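Local atomic coordinates of peptidase S8 and S53, subtilisin, kexin, sedolisin (Mycobacterium smegmatis, PDB entry 4KG7), a protein that probably cleaves proteins as a subtilisin-like serine endopeptidase, the mycosin MycP3 that belongs to the ESX-3 type VII secretion system of the mycobacterial cell envelope. Residues V165-A168 against A169-A173; G44-S47 against P48-A52; S248-I251 against P252-W255; M26-R29 against S30-T34; A330-R333 against S334-D338. One frame throughout, in Å; residues are numbered along the deposited sequence.

Contact 1: V165-A168 against A169-A173; sequences VVRA and ADMGA
The backbone N of Asp-170 gives a bond of 2.9 Å to Val-166 O, with an angle of 161° at the hydrogen. The carboxylate of Asp-170 stays close to the same turn. Its CG is turned back beside its own backbone N (chi1 -74°), which lays the side chain alongside Val-166, both pointing the same way, with OD2 3.6 Å from Val-166 CG1. The other oxygen, OD1, is held by the hydroxyl of Tyr-201 on helix 193-205. One residue on, Met-171 N reaches Arg-167 O at 2.9 Å, less straight, as the helix begins to come undone. The Met-171 side chain bends at its last torsion and slants across the base of the Arg-167 chain, SD lying 4.2 Å from Arg-167 CG. Arg-167 itself runs out extended and spends its NE and NH1 on the carbonyls of Gly-88 and Gly-18. This is the C-terminal end of helix 150-170, finished by a Schellman motif. Gly-172 takes a positive phi of 96° and its N bonds to Ala-169 O at 3.0 Å, while Ala-173 N turns back to Ala-168 O at 3.2 Å. That second bond brings the two alanine methyls to 4.4 Å, CB of Ala-168 from CB of Ala-173, and both rest on Ala-70 of strand 68-73 in the parallel subtilisin sheet.

Contact 2: G44-S47 against P48-A52; sequences GAVS and PNQLA
With chi1 at 168°, Ser-47 swings its OG round beside its carbonyl carbon, over the start of the next turn, and there it meets the backbone N of Asn-49 at 3.0 Å. This makes Ser-47 the N-cap of helix 48-53. The capping bond has an angle of 148° at the hydrogen and satisfies an N-H that, in the first turn, has no carbonyl one turn back to use. The carbonyl of the same serine is also drawn in. Its O takes two weak bonds, one from Gln-50 N at 2.9 Å, strongly bent, and a straighter but longer one from Leu-51 N. Pro-48, which lacks an N-H, fits the first helical position. The side chain of Asn-49 presses its CB against Ser-47 OG, while its ND2 is bound to Glu-288 O in a neighbouring loop. Outside this polar knot lies a hydrophobic staple, formed by the residue before the cap and the fourth of the helix: Val-46 CG1 stands 4.2 Å from Leu-51 CD2. That same methyl sits over the flat amide of Gln-50, 3.8 Å from its CD and almost equally far from OE1 and NE2.

Contact 3: S248-I251 against P252-W255; sequences SVSI and PSWW
Val-249 sets a methyl squarely on the indole of Trp-254. CG1 lies 3.5 Å from the centroid of the Trp-254 five-membered ring and 16° off its normal, a CH-pi contact over one face. Beyond strand 248-251, which pairs antiparallel with strand 182-185, the Ile-251 to Pro-252 peptide bond is cis, and a type I turn from Pro-252 to Trp-255 carries the indole back to the valine. Trp-254 reaches it because its CG sits between its backbone N and carbonyl carbon (chi1 80°), folding the ring back along the strand. Ile-251 lies beside the indole, pointing the same way, with CG1 4.3 Å from Trp-254 CD1. The backbone fixes the base of the ring: Trp-254 N bonds to Ser-250 O at 2.9 Å, nearly along the C=O axis. Farther out, NE1 of Trp-254 and NE1 of Trp-255 both bond to Gln-192 OE1. The serines belong to a separate polar cluster, in which Ser-250 OG also bonds to Ala-214 O and Ser-253 OG to Ser-261 OG. Their two hydroxyls are bridged by a water, which donates to Ser-250 OG at 2.8 Å, accepts from Ser-253 N at 2.9 Å and bonds to Ser-253 OG at 2.8 Å.

Contact 4: M26-R29 against S30-T34; sequences MMQR and SECIT
Gln-28 reaches forward over the bend to Ser-30 and Cys-32, leaving strand 26-28 at the point where this edge of a small antiparallel two-strand ribbon with 140-142 gives way to loop. From CB the chain sets off with CG beside the carbonyl carbon (chi1 -171°) and stays extended, which carries it past the bend toward Ser-30 and Cys-32. CG already lies near the carbonyl of Ser-30, 3.3 Å from its O. CD lies 3.6 Å from Ser-30 O and 4.1 Å from Cys-32 SG. The tip makes the bond: NE2 donates to Ser-30 O at 2.9 Å with an angle of 165° at the hydrogen, the oxygen lying almost exactly in the amide plane of Gln-28. The side-chain amide thus spans the bend between the backbone bonds of Arg-29 with Arg-139 and of Ile-33 with Cys-101. Cys-32 is tied by a disulfide to Cys-101, and Gln-28 also packs on Cys-101, so the amide lies against the crosslink that holds this N-terminal arm to the protease body. On another side of the bend, Arg-29 sends its NH2 to Pro-138 O, while its NE has a weak bond to a water. Beyond the bond to Ser-30, Gln-28 NE2 comes to rest 3.3 Å from Cys-32 SG.

Contact 5: A330-R333 against S334-D338; sequences ALVR and SKFPD
Phe-336 N bonds to Val-332 O at 2.9 Å, the last of three successive backbone bonds that run from residue i+4 back to residue i. Ser-334 N to Ala-330 O at 3.0 Å and Lys-335 N to Leu-331 O at 3.1 Å precede it. Phe-336 then leaves helical angles, and the next residue, Pro-337, brings no N-H. The carbonyl of Arg-333 meets a carbon instead: Pro-337 CA stands 3.1 Å from Arg-333 O in a CH...O contact. The phenyl ring of Phe-336 turns back beside the helix, its CD2 4.2 Å from Val-332 CG1, and the CG of Lys-335 lies over the centre of one face of the ring. The Arg-333 side chain bends at chi3 (81°), which brings its NE to a water at 2.9 Å, lying in the guanidinium plane, and this water donates to Phe-336 O at 2.8 Å. One water molecule thus joins the side chain to the carbonyl of the residue just after the helix. In the next shell, Arg-333 NH2 forms a salt bridge to Asp-207 OD2 and bonds to Leu-339 O, and its NH1 bonds to Arg-174 O. Val-332 packs on helices 341-350 and 370-375, while Arg-347 from the former makes a cation-pi contact with Phe-336. The arrangement finishes helix 318-335 of the subtilisin fold. The buried guanidinium is bonded to carbonyls, a water and the carboxylate of Asp-207. Its positive charge is probably well stabilised by them, and perhaps also by the nearby C-terminal end of the helix.

How the contacts relate
All five are local contacts, at helix ends, a turn and a bend after a strand, in series along the chain. Four come within about 11 to 12 Å, side chain to side chain, of a predicted charge-relay residue: Ala-168 (contact 1) and Pro-252 (contact 3) about 11 Å from Asp-73, Ser-253 about 11 Å and Asn-49 (contact 2) about 12 Å from Ser-319, and Cys-32 (contact 4) about 12 Å from His-104. Contact 5 is remote from these sites, though its helix 318-335 carries Ser-319 near the other end. Nearest atoms of contacts 1 and 3 are about 7 Å apart, with Leu-199 touching both Val-165 and Pro-252. The nearest atoms of contacts 1 and 5 are about 6 Å apart, without touching.

Contact 1: V165-A168 against A169-A173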
loop_
_atom_site.group_PDB
_atom_site.type_symbol
_atom_site.label_atom_id
_atom_site.label_comp_id
_atom_site.label_asym_id
_atom_site.label_seq_id
_atom_site.Cartn_x
_atom_site.Cartn_y
_atom_site.Cartn_z
ATOM N N VAL A 165 4.346 -11.293 -3.843
ATOM C CA VAL A 165 3.122 -11.084 -4.609
ATOM C C VAL A 165 2.537 -12.414 -5.066
ATOM O O VAL A 165 1.352 -12.645 -4.932
ATOM C CB VAL A 165 3.372 -10.110 -5.790
ATOM C CG1 VAL A 165 2.286 -10.197 -6.856
ATOM C CG2 VAL A 165 3.570 -8.681 -5.291
ATOM N N VAL A 166 3.385 -13.284 -5.606
ATOM C CA VAL A 166 2.963 -14.622 -5.976
ATOM C C VAL A 166 2.449 -15.371 -4.755
ATOM O O VAL A 166 1.419 -16.033 -4.824
ATOM C CB VAL A 166 4.107 -15.382 -6.632
ATOM C CG1 VAL A 166 3.719 -16.847 -6.787
ATOM C CG2 VAL A 166 4.426 -14.729 -7.962
ATOM N N ARG A 167 3.177 -15.296 -3.642
ATOM C CA ARG A 167 2.748 -15.983 -2.413
ATOM C C ARG A 167 1.373 -15.497 -1.940
ATOM O O ARG A 167 0.508 -16.301 -1.643
ATOM C CB ARG A 167 3.802 -15.770 -1.333
ATOM C CG ARG A 167 3.590 -16.562 -0.067
ATOM C CD ARG A 167 4.691 -16.229 0.929
ATOM N NE ARG A 167 4.654 -17.154 2.071
ATOM C CZ ARG A 167 5.095 -18.422 2.065
ATOM N NH1 ARG A 167 5.724 -18.925 1.002
ATOM N NH2 ARG A 167 5.000 -19.175 3.174
ATOM N N ALA A 168 1.165 -14.187 -1.944
ATOM C CA ALA A 168 -0.115 -13.617 -1.542
ATOM C C ALA A 168 -1.241 -14.137 -2.427
ATOM O O ALA A 168 -2.287 -14.526 -1.946
ATOM C CB ALA A 168 -0.058 -12.112 -1.618
ATOM N N ALA A 169 -1.032 -14.083 -3.734
ATOM C CA ALA A 169 -2.059 -14.542 -4.687
ATOM C C ALA A 169 -2.356 -15.996 -4.481
ATOM O O ALA A 169 -3.528 -16.397 -4.451
ATOM C CB ALA A 169 -1.612 -14.289 -6.124
ATOM N N ASP A 170 -1.317 -16.809 -4.327
ATOM C CA ASP A 170 -1.513 -18.252 -4.177
ATOM C C ASP A 170 -2.148 -18.619 -2.862
ATOM O O ASP A 170 -2.783 -19.670 -2.780
ATOM C CB ASP A 170 -0.201 -18.999 -4.384
ATOM C CG ASP A 170 0.198 -19.045 -5.817
ATOM O OD1 ASP A 170 -0.622 -18.675 -6.695
ATOM O OD2 ASP A 170 1.337 -19.474 -6.095
ATOM N N MET A 171 -1.985 -17.775 -1.846
ATOM C CA MET A 171 -2.700 -17.936 -0.558
ATOM C C MET A 171 -4.179 -17.501 -0.603
ATOM O O MET A 171 -4.889 -17.627 0.408
ATOM C CB MET A 171 -1.963 -17.205 0.564
ATOM C CG MET A 171 -0.655 -17.877 0.952
ATOM S SD MET A 171 0.178 -16.990 2.276
ATOM C CE MET A 171 -0.779 -17.516 3.686
ATOM N N GLY A 172 -4.653 -17.029 -1.746
ATOM C CA GLY A 172 -6.059 -16.720 -1.937
ATOM C C GLY A 172 -6.440 -15.261 -1.725
ATOM O O GLY A 172 -7.631 -14.930 -1.667
ATOM N N ALA A 173 -5.462 -14.382 -1.603
ATOM C CA ALA A 173 -5.749 -12.972 -1.481
ATOM C C ALA A 173 -6.540 -12.444 -2.653
ATOM O O ALA A 173 -6.135 -12.635 -3.803
ATOM C CB ALA A 173 -4.467 -12.166 -1.350
#

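Contact 2: G44-S47 against P48-A52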
loop_
_atom_site.group_PDB
_atom_site.type_symbol
_atom_site.label_atom_id
_atom_site.label_comp_id
_atom_site.label_asym_id
_atom_site.label_seq_id
_atom_site.Cartn_x
_atom_site.Cartn_y
_atom_site.Cartn_z
ATOM N N GLY A 44 -8.767 8.643 20.036
ATOM C CA GLY A 44 -10.055 7.936 20.186
ATOM C C GLY A 44 -11.221 8.630 19.517
ATOM O O GLY A 44 -12.264 8.011 19.296
ATOM N N ALA A 45 -11.073 9.910 19.201
ATOM C CA ALA A 45 -12.083 10.615 18.439
ATOM C C ALA A 45 -12.134 10.093 17.004
ATOM O O ALA A 45 -11.100 9.746 16.440
ATOM C CB ALA A 45 -11.788 12.107 18.460
ATOM N N VAL A 46 -13.318 10.065 16.401
ATOM C CA VAL A 46 -13.423 9.655 14.991
ATOM C C VAL A 46 -12.554 10.568 14.129
ATOM O O VAL A 46 -12.691 11.779 14.178
ATOM C CB VAL A 46 -14.847 9.749 14.436
ATOM C CG1 VAL A 46 -14.874 9.162 13.023
ATOM C CG2 VAL A 46 -15.827 9.011 15.326
ATOM N N SER A 47 -11.669 9.984 13.338
ATOM C CA SER A 47 -10.765 10.782 12.516
ATOM C C SER A 47 -11.548 11.481 11.402
ATOM O O SER A 47 -12.417 10.881 10.772
ATOM C CB SER A 47 -9.680 9.905 11.894
ATOM O OG SER A 47 -8.959 10.592 10.883
ATOM N N PRO A 48 -11.201 12.735 11.121
ATOM C CA PRO A 48 -11.721 13.392 9.908
ATOM C C PRO A 48 -11.469 12.616 8.613
ATOM O O PRO A 48 -12.204 12.787 7.618
ATOM C CB PRO A 48 -10.951 14.708 9.883
ATOM C CG PRO A 48 -10.694 14.992 11.331
ATOM C CD PRO A 48 -10.418 13.662 11.951
ATOM N N ASN A 49 -10.438 11.787 8.592
ATOM C CA ASN A 49 -10.193 10.937 7.438
ATOM C C ASN A 49 -11.306 9.909 7.227
ATOM O O ASN A 49 -11.658 9.599 6.080
ATOM C CB ASN A 49 -8.843 10.225 7.599
ATOM C CG ASN A 49 -7.679 11.192 7.682
ATOM O OD1 ASN A 49 -7.647 12.160 6.957
ATOM N ND2 ASN A 49 -6.689 10.871 8.484
ATOM N N GLN A 50 -11.848 9.363 8.313
ATOM C CA GLN A 50 -12.988 8.455 8.193
ATOM C C GLN A 50 -14.192 9.229 7.636
ATOM O O GLN A 50 -14.896 8.736 6.741
ATOM C CB GLN A 50 -13.340 7.784 9.532
ATOM C CG GLN A 50 -14.671 7.070 9.386
ATOM C CD GLN A 50 -15.127 6.267 10.581
ATOM O OE1 GLN A 50 -14.340 5.606 11.242
ATOM N NE2 GLN A 50 -16.436 6.284 10.824
ATOM N N LEU A 51 -14.421 10.438 8.154
ATOM C CA LEU A 51 -15.576 11.238 7.749
ATOM C C LEU A 51 -15.486 11.621 6.266
ATOM O O LEU A 51 -16.503 11.578 5.523
ATOM C CB LEU A 51 -15.731 12.468 8.654
ATOM C CG LEU A 51 -15.939 12.159 10.148
ATOM C CD1 LEU A 51 -15.872 13.444 10.952
ATOM C CD2 LEU A 51 -17.245 11.451 10.427
ATOM N N ALA A 52 -14.268 11.903 5.807
ATOM C CA ALA A 52 -14.029 12.177 4.390
ATOM C C ALA A 52 -14.477 11.017 3.479
ATOM O O ALA A 52 -14.922 11.226 2.344
ATOM C CB ALA A 52 -12.554 12.449 4.183
#

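Contact 3: S248-I251 against P252-W255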
loop_
_atom_site.group_PDB
_atom_site.type_symbol
_atom_site.label_atom_id
_atom_site.label_comp_id
_atom_site.label_asym_id
_atom_site.label_seq_id
_atom_site.Cartn_x
_atom_site.Cartn_y
_atom_site.Cartn_z
ATOM N N SER A 248 11.883 9.730 -11.927
ATOM C CA SER A 248 11.908 8.922 -10.709
ATOM C C SER A 248 10.801 7.897 -10.814
ATOM O O SER A 248 9.626 8.268 -10.898
ATOM C CB SER A 248 11.651 9.832 -9.512
ATOM O OG SER A 248 11.685 9.135 -8.280
ATOM N N VAL A 249 11.191 6.633 -10.857
ATOM C CA VAL A 249 10.261 5.515 -11.067
ATOM C C VAL A 249 9.806 4.972 -9.726
ATOM O O VAL A 249 10.629 4.566 -8.923
ATOM C CB VAL A 249 10.915 4.393 -11.884
ATOM C CG1 VAL A 249 10.005 3.182 -12.015
ATOM C CG2 VAL A 249 11.301 4.914 -13.268
ATOM N N SER A 250 8.501 4.969 -9.511
ATOM C CA SER A 250 7.933 4.426 -8.283
ATOM C C SER A 250 7.497 2.981 -8.517
ATOM O O SER A 250 6.728 2.705 -9.426
ATOM C CB SER A 250 6.736 5.257 -7.860
ATOM O OG SER A 250 6.118 4.723 -6.705
ATOM N N ILE A 251 8.034 2.081 -7.707
ATOM C CA ILE A 251 7.897 0.631 -7.855
ATOM C C ILE A 251 7.097 0.090 -6.665
ATOM O O ILE A 251 7.440 0.342 -5.503
ATOM C CB ILE A 251 9.294 -0.027 -7.916
ATOM C CG1 ILE A 251 10.170 0.589 -9.027
ATOM C CG2 ILE A 251 9.185 -1.513 -8.137
ATOM C CD1 ILE A 251 11.650 0.492 -8.759
ATOM N N PRO A 252 6.063 -0.740 -6.919
ATOM C CA PRO A 252 5.597 -1.269 -8.195
ATOM C C PRO A 252 4.530 -0.445 -8.941
ATOM O O PRO A 252 3.975 -0.917 -9.937
ATOM C CB PRO A 252 5.023 -2.620 -7.766
ATOM C CG PRO A 252 4.350 -2.293 -6.471
ATOM C CD PRO A 252 5.303 -1.331 -5.796
ATOM N N SER A 253 4.255 0.775 -8.490
ATOM C CA SER A 253 3.222 1.617 -9.130
ATOM C C SER A 253 3.328 1.732 -10.631
ATOM O O SER A 253 2.309 1.799 -11.321
ATOM C CB SER A 253 3.211 3.035 -8.544
ATOM O OG SER A 253 2.562 3.068 -7.294
ATOM N N TRP A 254 4.541 1.797 -11.165
ATOM C CA TRP A 254 4.655 2.019 -12.607
ATOM C C TRP A 254 4.190 0.836 -13.439
ATOM O O TRP A 254 3.982 0.982 -14.628
ATOM C CB TRP A 254 6.035 2.507 -12.985
ATOM C CG TRP A 254 7.069 1.459 -13.087
ATOM C CD1 TRP A 254 7.287 0.407 -12.250
ATOM C CD2 TRP A 254 8.058 1.389 -14.101
ATOM N NE1 TRP A 254 8.367 -0.326 -12.694
ATOM C CE2 TRP A 254 8.864 0.263 -13.824
ATOM C CE3 TRP A 254 8.357 2.181 -15.214
ATOM C CZ2 TRP A 254 9.947 -0.098 -14.628
ATOM C CZ3 TRP A 254 9.430 1.822 -16.028
ATOM C CH2 TRP A 254 10.217 0.687 -15.726
ATOM N N TRP A 255 3.948 -0.310 -12.792
ATOM C CA TRP A 255 3.469 -1.507 -13.488
ATOM C C TRP A 255 1.971 -1.451 -13.778
ATOM O O TRP A 255 1.216 -2.347 -13.425
ATOM C CB TRP A 255 3.876 -2.795 -12.722
ATOM C CG TRP A 255 5.233 -3.258 -13.090
ATOM C CD1 TRP A 255 6.388 -3.180 -12.350
ATOM C CD2 TRP A 255 5.594 -3.854 -14.325
ATOM N NE1 TRP A 255 7.435 -3.726 -13.058
ATOM C CE2 TRP A 255 6.974 -4.147 -14.277
ATOM C CE3 TRP A 255 4.868 -4.208 -15.462
ATOM C CZ2 TRP A 255 7.640 -4.732 -15.349
ATOM C CZ3 TRP A 255 5.528 -4.801 -16.522
ATOM C CH2 TRP A 255 6.894 -5.057 -16.458
HETATM O O HOH W 1 4.988 2.250 -6.154
#

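Contact 4: M26-R29 against S30-T34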
loop_
_atom_site.group_PDB
_atom_site.type_symbol
_atom_site.label_atom_id
_atom_site.label_comp_id
_atom_site.label_asym_id
_atom_site.label_seq_id
_atom_site.Cartn_x
_atom_site.Cartn_y
_atom_site.Cartn_z
ATOM N N MET A 26 20.085 -12.005 7.010
ATOM C CA MET A 26 19.911 -10.608 7.412
ATOM C C MET A 26 20.192 -10.479 8.900
ATOM O O MET A 26 20.069 -11.452 9.658
ATOM C CB MET A 26 18.477 -10.153 7.119
ATOM C CG MET A 26 18.052 -10.374 5.676
ATOM S SD MET A 26 18.976 -9.338 4.525
ATOM C CE MET A 26 18.057 -7.810 4.705
ATOM N N MET A 27 20.589 -9.284 9.313
ATOM C CA MET A 27 20.817 -8.992 10.731
ATOM C C MET A 27 20.099 -7.706 11.073
ATOM O O MET A 27 19.985 -6.816 10.247
ATOM C CB MET A 27 22.324 -8.912 11.074
ATOM C CG MET A 27 23.005 -7.564 10.866
ATOM S SD MET A 27 24.792 -7.583 11.213
ATOM C CE MET A 27 24.797 -7.126 12.951
ATOM N N GLN A 28 19.618 -7.613 12.308
ATOM C CA GLN A 28 18.934 -6.408 12.752
ATOM C C GLN A 28 19.987 -5.348 13.081
ATOM O O GLN A 28 20.890 -5.622 13.859
ATOM C CB GLN A 28 18.065 -6.719 13.967
ATOM C CG GLN A 28 17.157 -5.560 14.335
ATOM C CD GLN A 28 16.213 -5.878 15.463
ATOM O OE1 GLN A 28 15.912 -7.046 15.754
ATOM N NE2 GLN A 28 15.724 -4.828 16.107
ATOM N N ARG A 29 19.891 -4.171 12.466
ATOM C CA ARG A 29 20.907 -3.114 12.649
ATOM C C ARG A 29 20.424 -1.970 13.530
ATOM O O ARG A 29 21.240 -1.206 14.021
ATOM C CB ARG A 29 21.372 -2.557 11.297
ATOM C CG ARG A 29 20.369 -1.647 10.614
ATOM C CD ARG A 29 20.819 -1.216 9.220
ATOM N NE ARG A 29 19.676 -0.868 8.368
ATOM C CZ ARG A 29 19.741 -0.602 7.060
ATOM N NH1 ARG A 29 20.907 -0.627 6.409
ATOM N NH2 ARG A 29 18.627 -0.305 6.394
ATOM N N SER A 30 19.110 -1.856 13.717
ATOM C CA SER A 30 18.490 -0.764 14.474
ATOM C C SER A 30 17.481 -1.376 15.416
ATOM O O SER A 30 16.861 -2.402 15.094
ATOM C CB SER A 30 17.729 0.183 13.538
ATOM O OG SER A 30 18.602 1.111 12.944
ATOM N N GLU A 31 17.299 -0.724 16.557
ATOM C CA GLU A 31 16.305 -1.131 17.540
ATOM C C GLU A 31 14.904 -1.072 16.935
ATOM O O GLU A 31 14.592 -0.161 16.193
ATOM C CB GLU A 31 16.382 -0.186 18.747
ATOM C CG GLU A 31 15.478 -0.537 19.914
ATOM C CD GLU A 31 15.624 0.423 21.095
ATOM O OE1 GLU A 31 16.440 1.368 21.024
ATOM O OE2 GLU A 31 14.910 0.228 22.106
ATOM N N CYS A 32 14.059 -2.025 17.297
ATOM C CA CYS A 32 12.660 -1.956 16.890
ATOM C C CYS A 32 11.958 -0.705 17.435
ATOM O O CYS A 32 12.317 -0.150 18.471
ATOM C CB CYS A 32 11.891 -3.171 17.366
ATOM S SG CYS A 32 12.443 -4.745 16.678
ATOM N N ILE A 33 10.919 -0.317 16.716
ATOM C CA ILE A 33 10.123 0.888 16.930
ATOM C C ILE A 33 8.676 0.443 17.135
ATOM O O ILE A 33 8.214 -0.527 16.522
ATOM C CB ILE A 33 10.213 1.768 15.637
ATOM C CG1 ILE A 33 11.643 2.276 15.489
ATOM C CG2 ILE A 33 9.246 2.938 15.628
ATOM C CD1 ILE A 33 12.175 2.843 16.757
ATOM N N THR A 34 7.962 1.159 17.987
ATOM C CA THR A 34 6.528 1.086 18.070
ATOM C C THR A 34 5.917 2.460 17.848
ATOM O O THR A 34 6.539 3.484 18.185
ATOM C CB THR A 34 6.051 0.532 19.412
ATOM O OG1 THR A 34 6.531 1.354 20.490
ATOM C CG2 THR A 34 6.561 -0.903 19.605
HETATM O O HOH W 2 18.216 0.637 10.537
#

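Contact 5: A330-R333 against S334-D338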
loop_
_atom_site.group_PDB
_atom_site.type_symbol
_atom_site.label_atom_id
_atom_site.label_comp_id
_atom_site.label_asym_id
_atom_site.label_seq_id
_atom_site.Cartn_x
_atom_site.Cartn_y
_atom_site.Cartn_z
ATOM N N ALA A 330 -11.868 -4.245 -0.681
ATOM C CA ALA A 330 -12.446 -5.399 0.013
ATOM C C ALA A 330 -13.955 -5.203 0.194
ATOM O O ALA A 330 -14.719 -6.164 0.039
ATOM C CB ALA A 330 -11.774 -5.641 1.374
ATOM N N LEU A 331 -14.391 -3.988 0.537
ATOM C CA LEU A 331 -15.841 -3.733 0.635
ATOM C C LEU A 331 -16.525 -4.058 -0.691
ATOM O O LEU A 331 -17.586 -4.705 -0.740
ATOM C CB LEU A 331 -16.133 -2.286 1.022
ATOM C CG LEU A 331 -15.674 -1.859 2.411
ATOM C CD1 LEU A 331 -16.232 -0.464 2.734
ATOM C CD2 LEU A 331 -15.986 -2.869 3.509
ATOM N N VAL A 332 -15.942 -3.560 -1.769
ATOM C CA VAL A 332 -16.539 -3.688 -3.103
ATOM C C VAL A 332 -16.572 -5.160 -3.519
ATOM O O VAL A 332 -17.566 -5.633 -4.050
ATOM C CB VAL A 332 -15.791 -2.813 -4.138
ATOM C CG1 VAL A 332 -16.211 -3.156 -5.560
ATOM C CG2 VAL A 332 -16.059 -1.337 -3.853
ATOM N N ARG A 333 -15.473 -5.889 -3.294
ATOM C CA ARG A 333 -15.458 -7.306 -3.679
ATOM C C ARG A 333 -16.396 -8.159 -2.857
ATOM O O ARG A 333 -16.914 -9.155 -3.377
ATOM C CB ARG A 333 -14.044 -7.886 -3.641
ATOM C CG ARG A 333 -13.042 -7.123 -4.481
ATOM C CD ARG A 333 -11.956 -8.040 -4.984
ATOM N NE ARG A 333 -12.400 -8.769 -6.166
ATOM C CZ ARG A 333 -11.582 -9.457 -6.958
ATOM N NH1 ARG A 333 -10.313 -9.623 -6.632
ATOM N NH2 ARG A 333 -12.048 -10.028 -8.047
ATOM N N SER A 334 -16.653 -7.786 -1.605
ATOM C CA SER A 334 -17.619 -8.501 -0.792
ATOM C C SER A 334 -19.039 -8.262 -1.298
ATOM O O SER A 334 -19.823 -9.194 -1.387
ATOM C CB SER A 334 -17.508 -8.078 0.671
ATOM O OG SER A 334 -18.450 -8.730 1.495
ATOM N N LYS A 335 -19.366 -7.023 -1.618
ATOM C CA LYS A 335 -20.712 -6.693 -2.090
ATOM C C LYS A 335 -20.973 -7.243 -3.479
ATOM O O LYS A 335 -22.094 -7.714 -3.773
ATOM C CB LYS A 335 -20.970 -5.192 -2.072
ATOM C CG LYS A 335 -22.360 -4.901 -2.603
ATOM C CD LYS A 335 -22.911 -3.548 -2.260
ATOM C CE LYS A 335 -24.296 -3.424 -2.857
ATOM N NZ LYS A 335 -24.790 -2.027 -2.859
ATOM N N PHE A 336 -19.937 -7.205 -4.320
ATOM C CA PHE A 336 -20.054 -7.647 -5.708
ATOM C C PHE A 336 -19.006 -8.730 -5.964
ATOM O O PHE A 336 -17.994 -8.498 -6.622
ATOM C CB PHE A 336 -19.839 -6.476 -6.652
ATOM C CG PHE A 336 -20.778 -5.330 -6.446
ATOM C CD1 PHE A 336 -22.093 -5.410 -6.842
ATOM C CD2 PHE A 336 -20.322 -4.151 -5.900
ATOM C CE1 PHE A 336 -22.956 -4.335 -6.637
ATOM C CE2 PHE A 336 -21.161 -3.074 -5.728
ATOM C CZ PHE A 336 -22.471 -3.160 -6.101
ATOM N N PRO A 337 -19.251 -9.936 -5.442
ATOM C CA PRO A 337 -18.212 -10.988 -5.450
ATOM C C PRO A 337 -17.885 -11.612 -6.798
ATOM O O PRO A 337 -16.854 -12.261 -6.918
ATOM C CB PRO A 337 -18.763 -12.043 -4.486
ATOM C CG PRO A 337 -20.208 -11.827 -4.534
ATOM C CD PRO A 337 -20.454 -10.369 -4.699
ATOM N N ASP A 338 -18.688 -11.330 -7.805
ATOM C CA ASP A 338 -18.463 -11.879 -9.111
ATOM C C ASP A 338 -17.663 -10.959 -10.014
ATOM O O ASP A 338 -17.227 -11.390 -11.083
ATOM C CB ASP A 338 -19.792 -12.276 -9.752
ATOM C CG ASP A 338 -20.421 -13.484 -9.071
ATOM O OD1 ASP A 338 -19.692 -14.222 -8.363
ATOM O OD2 ASP A 338 -21.619 -13.713 -9.254
HETATM O O HOH W 3 -15.257 -9.081 -6.813
#